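Diguanylate cyclase (Marinobacter aquaeolei VT8, PDB 3IGN) probably catalyses the condensation of two GTP molecules into 3',3'-c-di-GMP and two diphosphates, and is represented here by its GGDEF domain with c-di-GMP bound. Local coordinates at residues T69-V72 / T73-N76; N76-Q79 / S80-A83. All coordinates share one frame; numbering follows the deposited sequence.

Contact 1 of 2, residues T69-V72 / T73-N76; sequences TADV and TRNN. With C2E (9,9'-[(2R,3R,3aS,5S,7aR,9R,10R,10aS,12S,14aR)-3,5,10,12-tetrahydroxy-5,12-dioxidooctahydro-2H,7H-difuro[3,2-d:3',2'-j][1,3,7,9,2,8]tetraoxadiphosphacyclododecine-2,9-diyl]bis(2-amino-1,9-dihydro-6H-purin-6-one)), chain C.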
loop_
_atom_site.group_PDB
_atom_site.type_symbol
_atom_site.label_atom_id
_atom_site.label_comp_id
_atom_site.label_asym_id
_atom_site.label_seq_id
_atom_site.Cartn_x
_atom_site.Cartn_y
_atom_site.Cartn_z
ATOM N N THR A 69 6.452 -5.911 -6.134
ATOM C CA THR A 69 5.595 -4.816 -5.699
ATOM C C THR A 69 6.228 -4.114 -4.498
ATOM O O THR A 69 6.263 -2.882 -4.427
ATOM C CB THR A 69 4.198 -5.333 -5.302
ATOM O OG1 THR A 69 3.603 -5.999 -6.422
ATOM C CG2 THR A 69 3.301 -4.174 -4.879
ATOM N N ALA A 70 6.729 -4.906 -3.558
ATOM C CA ALA A 70 7.374 -4.357 -2.373
ATOM C C ALA A 70 8.637 -3.605 -2.776
ATOM O O ALA A 70 8.941 -2.547 -2.229
ATOM C CB ALA A 70 7.720 -5.474 -1.396
ATOM N N ASP A 71 9.379 -4.158 -3.731
ATOM C CA ASP A 71 10.601 -3.514 -4.187
ATOM C C ASP A 71 10.294 -2.186 -4.859
ATOM O O ASP A 71 10.984 -1.195 -4.627
ATOM C CB ASP A 71 11.374 -4.425 -5.144
ATOM C CG ASP A 71 11.967 -5.629 -4.442
ATOM O OD1 ASP A 71 12.195 -5.550 -3.217
ATOM O OD2 ASP A 71 12.217 -6.652 -5.113
ATOM N N VAL A 72 9.257 -2.162 -5.688
ATOM C CA VAL A 72 8.871 -0.933 -6.366
ATOM C C VAL A 72 8.498 0.108 -5.313
ATOM O O VAL A 72 8.869 1.278 -5.419
ATOM C CB VAL A 72 7.663 -1.159 -7.298
ATOM C CG1 VAL A 72 7.136 0.176 -7.796
ATOM C CG2 VAL A 72 8.080 -2.029 -8.485
ATOM N N THR A 73 7.775 -0.337 -4.292
ATOM C CA THR A 73 7.334 0.547 -3.218
ATOM C C THR A 73 8.534 1.077 -2.437
ATOM O O THR A 73 8.703 2.286 -2.280
ATOM C CB THR A 73 6.402 -0.199 -2.249
ATOM O OG1 THR A 73 5.281 -0.719 -2.974
ATOM C CG2 THR A 73 5.908 0.734 -1.144
ATOM N N ARG A 74 9.363 0.157 -1.956
ATOM C CA ARG A 74 10.546 0.510 -1.182
ATOM C C ARG A 74 11.450 1.489 -1.922
ATOM O O ARG A 74 11.979 2.428 -1.326
ATOM C CB ARG A 74 11.334 -0.756 -0.822
ATOM C CG ARG A 74 12.657 -0.489 -0.111
ATOM C CD ARG A 74 13.422 -1.770 0.171
ATOM N NE ARG A 74 12.713 -2.641 1.101
ATOM C CZ ARG A 74 12.152 -3.799 0.768
ATOM N NH1 ARG A 74 12.218 -4.238 -0.482
ATOM N NH2 ARG A 74 11.525 -4.516 1.689
ATOM N N ASN A 75 11.612 1.287 -3.225
ATOM C CA ASN A 75 12.477 2.149 -4.017
ATOM C C ASN A 75 11.801 3.399 -4.564
ATOM O O ASN A 75 12.432 4.197 -5.252
ATOM C CB ASN A 75 13.093 1.348 -5.166
ATOM C CG ASN A 75 13.940 0.193 -4.674
ATOM O OD1 ASN A 75 14.849 0.382 -3.869
ATOM N ND2 ASN A 75 13.649 -1.009 -5.154
ATOM N N ASN A 76 10.524 3.581 -4.248
ATOM C CA ASN A 76 9.784 4.740 -4.733
ATOM C C ASN A 76 9.259 5.674 -3.647
ATOM O O ASN A 76 8.674 6.709 -3.961
ATOM C CB ASN A 76 8.613 4.280 -5.606
ATOM C CG ASN A 76 8.977 4.196 -7.072
ATOM O OD1 ASN A 76 8.945 5.198 -7.787
ATOM N ND2 ASN A 76 9.332 2.998 -7.529
HETATM P P1 C2E C . 14.681 9.609 0.397
HETATM O O2P C2E C . 13.639 10.800 0.693
HETATM O O1P C2E C . 14.586 8.567 1.424
HETATM O "O5'" C2E C . 14.420 8.935 -1.022
HETATM C "C5'" C2E C . 13.173 8.779 -1.579
HETATM C "C4'" C2E C . 13.255 8.037 -2.917
HETATM O "O4'" C2E C . 11.903 7.980 -3.375
HETATM C "C3'" C2E C . 14.085 8.834 -3.949
HETATM O "O3'" C2E C . 15.239 8.211 -4.523
HETATM C "C2'" C2E C . 13.080 9.316 -4.985
HETATM O "O2'" C2E C . 13.435 8.965 -6.324
HETATM C "C1'" C2E C . 11.710 8.819 -4.544
HETATM N N9 C2E C . 11.048 10.085 -4.186
HETATM C C8 C2E C . 10.879 10.604 -2.924
HETATM N N7 C2E C . 10.284 11.737 -2.963
HETATM C C5 C2E C . 10.019 12.041 -4.240
HETATM C C6 C2E C . 9.396 13.141 -4.876
HETATM O O6 C2E C . 8.976 14.073 -4.221
HETATM N N1 C2E C . 9.289 13.134 -6.242
HETATM C C2 C2E C . 9.772 12.077 -6.986
HETATM N N2 C2E C . 9.646 12.102 -8.352
HETATM N N3 C2E C . 10.364 11.038 -6.400
HETATM C C4 C2E C . 10.499 10.984 -5.049
HETATM P P11 C2E C . 16.392 9.309 -4.739
HETATM O O21 C2E C . 15.910 10.544 -5.650
HETATM O O11 C2E C . 17.590 8.688 -5.357
HETATM O O5A C2E C . 16.717 9.810 -3.279
HETATM C C5A C2E C . 17.545 10.866 -3.031
HETATM C C4A C2E C . 17.686 11.091 -1.541
HETATM O O4A C2E C . 18.395 12.320 -1.417
HETATM C C3A C2E C . 16.340 11.182 -0.790
HETATM O O3A C2E C . 16.169 10.240 0.267
HETATM C C2A C2E C . 16.263 12.609 -0.325
HETATM O O2A C2E C . 16.128 12.671 1.094
HETATM C C1A C2E C . 17.514 13.321 -0.820
HETATM N N91 C2E C . 16.906 14.220 -1.841
HETATM C C81 C2E C . 16.986 14.120 -3.213
HETATM N N71 C2E C . 16.315 15.072 -3.781
HETATM C C51 C2E C . 15.758 15.849 -2.839
HETATM C C61 C2E C . 14.941 17.007 -2.867
HETATM O O61 C2E C . 14.595 17.492 -3.931
HETATM N N11 C2E C . 14.545 17.562 -1.677
HETATM C C21 C2E C . 14.933 17.006 -0.478
HETATM N N21 C2E C . 14.529 17.584 0.692
HETATM N N31 C2E C . 15.700 15.921 -0.442
HETATM C C41 C2E C . 16.133 15.328 -1.580
#

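Contact 2 of 2, residues N76-Q79 / S80-A83; sequences NIRQ and SDSA. With C2E (9,9'-[(2R,3R,3aS,5S,7aR,9R,10R,10aS,12S,14aR)-3,5,10,12-tetrahydroxy-5,12-dioxidooctahydro-2H,7H-difuro[3,2-d:3',2'-j][1,3,7,9,2,8]tetraoxadiphosphacyclododecine-2,9-diyl]bis(2-amino-1,9-dihydro-6H-purin-6-one)), chain B.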
loop_
_atom_site.group_PDB
_atom_site.type_symbol
_atom_site.label_atom_id
_atom_site.label_comp_id
_atom_site.label_asym_id
_atom_site.label_seq_id
_atom_site.Cartn_x
_atom_site.Cartn_y
_atom_site.Cartn_z
ATOM N N ASN A 76 10.524 3.581 -4.248
ATOM C CA ASN A 76 9.784 4.740 -4.733
ATOM C C ASN A 76 9.259 5.674 -3.647
ATOM O O ASN A 76 8.674 6.709 -3.961
ATOM C CB ASN A 76 8.613 4.280 -5.606
ATOM C CG ASN A 76 8.977 4.196 -7.072
ATOM O OD1 ASN A 76 8.945 5.198 -7.787
ATOM N ND2 ASN A 76 9.332 2.998 -7.529
ATOM N N ILE A 77 9.451 5.323 -2.381
ATOM C CA ILE A 77 8.958 6.174 -1.301
ATOM C C ILE A 77 10.103 6.756 -0.472
ATOM O O ILE A 77 11.219 6.252 -0.496
ATOM C CB ILE A 77 8.010 5.401 -0.352
ATOM C CG1 ILE A 77 8.789 4.336 0.421
ATOM C CG2 ILE A 77 6.880 4.764 -1.150
ATOM C CD1 ILE A 77 7.946 3.559 1.424
ATOM N N ARG A 78 9.802 7.817 0.267
ATOM C CA ARG A 78 10.789 8.483 1.113
ATOM C C ARG A 78 11.080 7.640 2.341
ATOM O O ARG A 78 10.235 6.876 2.789
ATOM C CB ARG A 78 10.262 9.854 1.542
ATOM C CG ARG A 78 9.950 10.764 0.371
ATOM C CD ARG A 78 9.269 12.059 0.777
ATOM N NE ARG A 78 9.180 12.941 -0.390
ATOM C CZ ARG A 78 8.660 14.162 -0.380
ATOM N NH1 ARG A 78 8.166 14.676 0.737
ATOM N NH2 ARG A 78 8.638 14.874 -1.497
ATOM N N GLN A 79 12.282 7.777 2.887
ATOM C CA GLN A 79 12.635 7.014 4.068
ATOM C C GLN A 79 11.736 7.440 5.226
ATOM O O GLN A 79 11.537 6.692 6.178
ATOM C CB GLN A 79 14.112 7.216 4.411
ATOM C CG GLN A 79 14.548 8.661 4.567
ATOM C CD GLN A 79 16.051 8.779 4.713
ATOM O OE1 GLN A 79 16.673 8.018 5.457
ATOM N NE2 GLN A 79 16.642 9.737 4.005
ATOM N N SER A 80 11.168 8.637 5.125
ATOM C CA SER A 80 10.276 9.134 6.161
ATOM C C SER A 80 8.847 8.580 6.019
ATOM O O SER A 80 8.028 8.732 6.924
ATOM C CB SER A 80 10.272 10.665 6.159
ATOM O OG SER A 80 10.266 11.173 4.835
ATOM N N ASP A 81 8.554 7.959 4.877
ATOM C CA ASP A 81 7.250 7.327 4.649
ATOM C C ASP A 81 7.417 5.922 5.226
ATOM O O ASP A 81 8.534 5.419 5.285
ATOM C CB ASP A 81 6.934 7.203 3.149
ATOM C CG ASP A 81 6.723 8.547 2.466
ATOM O OD1 ASP A 81 6.166 9.476 3.098
ATOM O OD2 ASP A 81 7.088 8.664 1.273
ATOM N N SER A 82 6.331 5.278 5.636
ATOM C CA SER A 82 6.433 3.940 6.203
ATOM C C SER A 82 5.538 2.936 5.496
ATOM O O SER A 82 4.316 3.029 5.565
ATOM C CB SER A 82 6.096 3.982 7.695
ATOM O OG SER A 82 7.014 4.819 8.390
ATOM N N ALA A 83 6.156 1.973 4.819
ATOM C CA ALA A 83 5.401 0.950 4.097
ATOM C C ALA A 83 5.326 -0.357 4.872
ATOM O O ALA A 83 6.261 -0.730 5.586
ATOM C CB ALA A 83 6.028 0.711 2.739
HETATM P P1 C2E B . 6.833 16.092 -7.867
HETATM O O2P C2E B . 7.330 14.566 -7.757
HETATM O O1P C2E B . 5.930 16.234 -9.036
HETATM O "O5'" C2E B . 6.058 16.545 -6.560
HETATM C "C5'" C2E B . 5.280 15.668 -5.839
HETATM C "C4'" C2E B . 4.679 16.303 -4.587
HETATM O "O4'" C2E B . 3.930 15.231 -3.999
HETATM C "C3'" C2E B . 5.772 16.741 -3.579
HETATM O "O3'" C2E B . 5.823 18.125 -3.199
HETATM C "C2'" C2E B . 5.612 15.800 -2.400
HETATM O "O2'" C2E B . 5.409 16.532 -1.191
HETATM C "C1'" C2E B . 4.500 14.817 -2.740
HETATM N N9 C2E B . 5.265 13.557 -2.882
HETATM C C8 C2E B . 5.821 13.043 -4.037
HETATM N N7 C2E B . 6.444 11.946 -3.814
HETATM C C5 C2E B . 6.345 11.657 -2.505
HETATM C C6 C2E B . 6.827 10.603 -1.690
HETATM O O6 C2E B . 7.493 9.695 -2.169
HETATM N N1 C2E B . 6.528 10.630 -0.350
HETATM C C2 C2E B . 5.777 11.651 0.191
HETATM N N2 C2E B . 5.492 11.648 1.529
HETATM N N3 C2E B . 5.327 12.644 -0.561
HETATM C C4 C2E B . 5.582 12.683 -1.889
HETATM P P11 C2E B . 7.369 18.573 -3.046
HETATM O O21 C2E B . 8.161 17.677 -1.960
HETATM O O11 C2E B . 7.450 19.996 -2.649
HETATM O O5A C2E B . 7.969 18.361 -4.509
HETATM C C5A C2E B . 9.304 18.484 -4.812
HETATM C C4A C2E B . 9.573 18.260 -6.299
HETATM O O4A C2E B . 10.999 18.232 -6.422
HETATM C C3A C2E B . 8.999 16.939 -6.851
HETATM O O3A C2E B . 8.109 17.062 -7.937
HETATM C C2A C2E B . 10.190 16.087 -7.186
HETATM O O2A C2E B . 10.185 15.655 -8.554
HETATM C C1A C2E B . 11.428 16.884 -6.820
HETATM N N91 C2E B . 11.903 16.054 -5.683
HETATM C C81 C2E B . 11.700 16.276 -4.334
HETATM N N71 C2E B . 12.234 15.333 -3.631
HETATM C C51 C2E B . 12.816 14.442 -4.454
HETATM C C61 C2E B . 13.532 13.227 -4.255
HETATM O O61 C2E B . 13.729 12.799 -3.130
HETATM N N11 C2E B . 13.997 12.552 -5.352
HETATM C C21 C2E B . 13.771 13.032 -6.624
HETATM N N21 C2E B . 14.249 12.331 -7.705
HETATM N N31 C2E B . 13.101 14.162 -6.824
HETATM C C41 C2E B . 12.612 14.889 -5.782
#

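Contact 1 of 2, residues T69-V72 / T73-N76
Thr73 spends both its backbone N and its hydroxyl on one acceptor, the carbonyl oxygen of Thr69 a helical turn earlier. Thr73 N lies 3.0 Å from Thr69 O and Thr73 OG1 only 2.8 Å, and the two donors approach from opposite faces of the carbonyl plane. Threonine suits this place because OG1, set beside its own backbone N (chi1 -58°), folds back on the preceding turn, so a buried hydroxyl finds a partner within the helix. Two ordinary helical bonds follow, Arg74 N to Ala70 O at 2.8 Å and Asn75 N to Asp71 O at 2.9 Å. The pattern then changes. Asn76 N turns to Thr73 O, and the side-chain amide takes over the next carbonyl: Asn76 ND2 donates to Val72 O over 2.8 Å, with that oxygen almost in the amide plane. Asn76 O accepts from Arg109. Asp71 and Arg74 lie side by side, their carboxylate and guanidinium planes 54° apart, and Asp71 OD1 forms a salt bridge with Arg74 NH1 at 3.0 Å, meeting the guanidinium at its edge; the bend at chi3 (-64°) brings the group back over the helix, while NH2 bonds to Thr14 O. Thr69 OG1 is satisfied by Val65 O and Tyr128 OH. Thr69 and Thr73 face strands 40-47 and 90-96 of the central sheet, whereas Val72 and Asn76 pack on helix 100-115.

Contact 2 of 2, residues N76-Q79 / S80-A83
Arg78 and Asp81 close a type I beta turn, with Asp81 N donating to Arg78 O at 2.9 Å. A second bond runs back the other way: Arg78 N reaches Asp81 OD2 at 3.0 Å from above the carboxylate plane, so the aspartate side chain braces the turn while fixing its own carboxylate. Just before the turn, Ile77 CD1 rests on Ala83 CB, 3.7 Å away, an apolar contact between the loop and the start of strand 82-85. The Arg-Gln-Ser-Asp sequence matches the RxxD motif of the GGDEF family's inhibitory site, and the bound c-di-GMP is consistent with product feedback there. Asp81 suits a guanine because its two oxygens match two adjacent N-H groups: OD2 accepts from N1 of the ligand at 2.6 Å and OD1 from N2 at 2.8 Å, both bonds nearly straight. Arg78 runs extended from CG to NE across the face of that base, CD 3.3 Å from N1 of the ligand, and its guanidinium continues over the ring with N3 beneath its centre; its NH2 donates a hydrogen bond to phosphate oxygen O21 at 2.9 Å, O21 lying at the guanidinium edge. With an alanine here, that phosphate would probably lose this cationic partner, and part of the guanine face would lose the side chain lying over it. The same NH2 also bonds O6 of the second c-di-GMP, whose phosphate oxygen O1P accepts from Gln79 N.

The two contacts follow one another along the chain and share Asn76: contact 1 ends helix 59-74, and contact 2 carries the chain round into strand 82-85. Their centres are 9 Å apart, and they touch where Thr73 CG2 packs on Ala83 CB at 3.9 Å, helix against strand. Both also lean on helix 100-115, which supplies Arg109 to the same ligand site. Strand 82-85 sits in the central sheet beside strand 90-96, and the hairpin joining them bears the GGEEF signature. The product-binding turn therefore lies at the other end of that strand, a layout that could link bound c-di-GMP to the catalytic region.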